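Local coordinates for amidohydrolase 3 domain-containing protein (Pyrococcus furiosus, PDB 3ICJ) that is of unknown function but binds zinc and, as an amidohydrolase family member, probably hydrolyses carbon-nitrogen bonds other than peptide bonds, at residues R306-S311 with H348-K353. Residues are numbered along the deposited sequence; the frame is centred on the assembly and turned at random. Where two conformers were deposited one is given.
With ZN (zinc ion), chain C.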
loop_
_atom_site.group_PDB
_atom_site.type_symbol
_atom_site.label_atom_id
_atom_site.label_comp_id
_atom_site.label_asym_id
_atom_site.label_seq_id
_atom_site.Cartn_x
_atom_site.Cartn_y
_atom_site.Cartn_z
ATOM N N ARG A 306 -14.520 -13.714 2.414
ATOM C CA ARG A 306 -15.931 -13.676 1.954
ATOM C C ARG A 306 -16.701 -12.475 2.531
ATOM O O ARG A 306 -17.918 -12.547 2.757
ATOM C CB ARG A 306 -16.704 -14.993 2.206
ATOM C CG ARG A 306 -16.032 -16.241 1.641
ATOM C CD ARG A 306 -16.991 -17.409 1.510
ATOM N NE ARG A 306 -16.267 -18.581 1.019
ATOM C CZ ARG A 306 -15.552 -19.401 1.784
ATOM N NH1 ARG A 306 -15.516 -19.226 3.101
ATOM N NH2 ARG A 306 -14.893 -20.415 1.233
ATOM N N THR A 307 -15.978 -11.380 2.766
ATOM C CA THR A 307 -16.582 -10.140 3.269
ATOM C C THR A 307 -16.629 -9.005 2.229
ATOM O O THR A 307 -17.207 -7.944 2.480
ATOM C CB THR A 307 -15.911 -9.661 4.572
ATOM O OG1 THR A 307 -14.496 -9.622 4.381
ATOM C CG2 THR A 307 -16.241 -10.614 5.765
ATOM N N ALA A 308 -16.047 -9.243 1.055
ATOM C CA ALA A 308 -16.213 -8.359 -0.102
ATOM C C ALA A 308 -17.666 -8.448 -0.536
ATOM O O ALA A 308 -18.235 -9.550 -0.564
ATOM C CB ALA A 308 -15.298 -8.801 -1.243
ATOM N N LEU A 309 -18.274 -7.305 -0.843
ATOM C CA LEU A 309 -19.734 -7.236 -1.069
ATOM C C LEU A 309 -20.111 -7.530 -2.511
ATOM O O LEU A 309 -19.822 -6.727 -3.388
ATOM C CB LEU A 309 -20.293 -5.864 -0.644
ATOM C CG LEU A 309 -21.832 -5.781 -0.560
ATOM C CD1 LEU A 309 -22.391 -6.532 0.672
ATOM C CD2 LEU A 309 -22.289 -4.319 -0.544
ATOM N N LEU A 310 -20.794 -8.661 -2.733
ATOM C CA LEU A 310 -21.137 -9.152 -4.065
ATOM C C LEU A 310 -22.618 -8.905 -4.292
ATOM O O LEU A 310 -23.380 -8.802 -3.311
ATOM C CB LEU A 310 -20.862 -10.667 -4.179
ATOM C CG LEU A 310 -19.455 -11.233 -3.923
ATOM C CD1 LEU A 310 -19.428 -12.753 -4.205
ATOM C CD2 LEU A 310 -18.439 -10.511 -4.791
ATOM N N SER A 311 -23.022 -8.801 -5.561
ATOM C CA SER A 311 -24.442 -8.618 -5.872
ATOM C C SER A 311 -25.223 -9.937 -5.836
ATOM O O SER A 311 -26.445 -9.922 -5.669
ATOM C CB SER A 311 -24.680 -7.813 -7.170
ATOM O OG SER A 311 -24.003 -8.343 -8.294
ATOM N N HIS A 348 -11.973 1.916 -0.578
ATOM C CA HIS A 348 -11.752 0.465 -0.778
ATOM C C HIS A 348 -13.061 -0.206 -1.240
ATOM O O HIS A 348 -14.071 -0.166 -0.546
ATOM C CB HIS A 348 -11.216 -0.130 0.548
ATOM C CG HIS A 348 -11.341 -1.624 0.696
ATOM N ND1 HIS A 348 -10.270 -2.421 1.040
ATOM C CD2 HIS A 348 -12.416 -2.453 0.642
ATOM C CE1 HIS A 348 -10.673 -3.675 1.165
ATOM N NE2 HIS A 348 -11.968 -3.723 0.914
ATOM N N ALA A 349 -13.044 -0.768 -2.444
ATOM C CA ALA A 349 -14.167 -1.551 -2.962
ATOM C C ALA A 349 -13.645 -2.760 -3.724
ATOM O O ALA A 349 -13.000 -2.621 -4.764
ATOM C CB ALA A 349 -15.047 -0.713 -3.853
ATOM N N ILE A 350 -13.952 -3.939 -3.210
ATOM C CA ILE A 350 -13.448 -5.200 -3.771
ATOM C C ILE A 350 -14.531 -5.945 -4.543
ATOM O O ILE A 350 -14.346 -6.276 -5.727
ATOM C CB ILE A 350 -12.749 -6.053 -2.670
ATOM C CG1 ILE A 350 -11.443 -5.350 -2.269
ATOM C CG2 ILE A 350 -12.524 -7.542 -3.119
ATOM C CD1 ILE A 350 -10.483 -6.180 -1.361
ATOM N N GLY A 351 -15.670 -6.176 -3.892
ATOM C CA GLY A 351 -16.787 -6.869 -4.526
ATOM C C GLY A 351 -17.464 -6.000 -5.573
ATOM O O GLY A 351 -17.384 -4.775 -5.506
ATOM N N ASP A 352 -18.139 -6.623 -6.534
ATOM C CA ASP A 352 -18.794 -5.862 -7.617
ATOM C C ASP A 352 -19.880 -4.908 -7.119
ATOM O O ASP A 352 -20.067 -3.816 -7.674
ATOM C CB ASP A 352 -19.322 -6.780 -8.704
ATOM C CG ASP A 352 -20.519 -7.589 -8.256
ATOM O OD1 ASP A 352 -20.400 -8.414 -7.322
ATOM O OD2 ASP A 352 -21.598 -7.409 -8.849
ATOM N N LYS A 353 -20.565 -5.297 -6.050
ATOM C CA LYS A 353 -21.602 -4.447 -5.474
ATOM C C LYS A 353 -20.997 -3.297 -4.660
ATOM O O LYS A 353 -21.536 -2.191 -4.641
ATOM C CB LYS A 353 -22.585 -5.259 -4.627
ATOM C CG LYS A 353 -23.811 -4.440 -4.166
ATOM C CD LYS A 353 -24.762 -5.251 -3.348
ATOM C CE LYS A 353 -25.931 -4.389 -2.887
ATOM N NZ LYS A 353 -26.699 -5.092 -1.834
HETATM ZN ZN ZN C . -8.176 -2.142 1.120
#
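Asp352 holds Ser311 through its carboxylate, joining a loop to the turn from strand 346-349 into helix 352-365 in the metal-binding alpha/beta-barrel of the amidohydrolase family. Asp352 OD1 accepts Ser311 N at 3.2 Å, from 29° out of the carboxylate plane. In the conformer given, Ser311 OG also donates to Asp352 OD2 (2.6 Å), on its syn lone pair. With CG set between backbone N and carbonyl carbon (chi1 71°), Asp352 reaches across the Leu310 side chain at about a right angle. Arg378 forms a salt bridge to Asp352 OD2, adding a second partner for that charge. An alanine at this position would probably leave Ser311 N and OG without their carboxylate mate and Arg378 without its salt-bridge partner.

Beside this grip, Leu309 O faces the helix start. It receives a weak hydrogen bond from Lys353 N. Gly351, the N-cap residue, has no side chain, and its CA comes to 3.2 Å from Leu309 O in a CA-H...O contact. The extended Lys353 chain passes the Leu309 side chain, with Lys353 CD 3.9 Å from Leu309 CD2. Nearer the strand end, Ala308 CB rests on Ile350 CG2 at 3.6 Å.

Asp300 bonds the backbone N of Leu309, Ile350 and Gly351, tying both segments together. The strand leads back to His348, which with His373 and the carboxylated Lys296 binds one zinc ion. His348 ND1 lies 2.1 Å from that zinc, while its NE2 is hydrogen-bonded to Gly301 O.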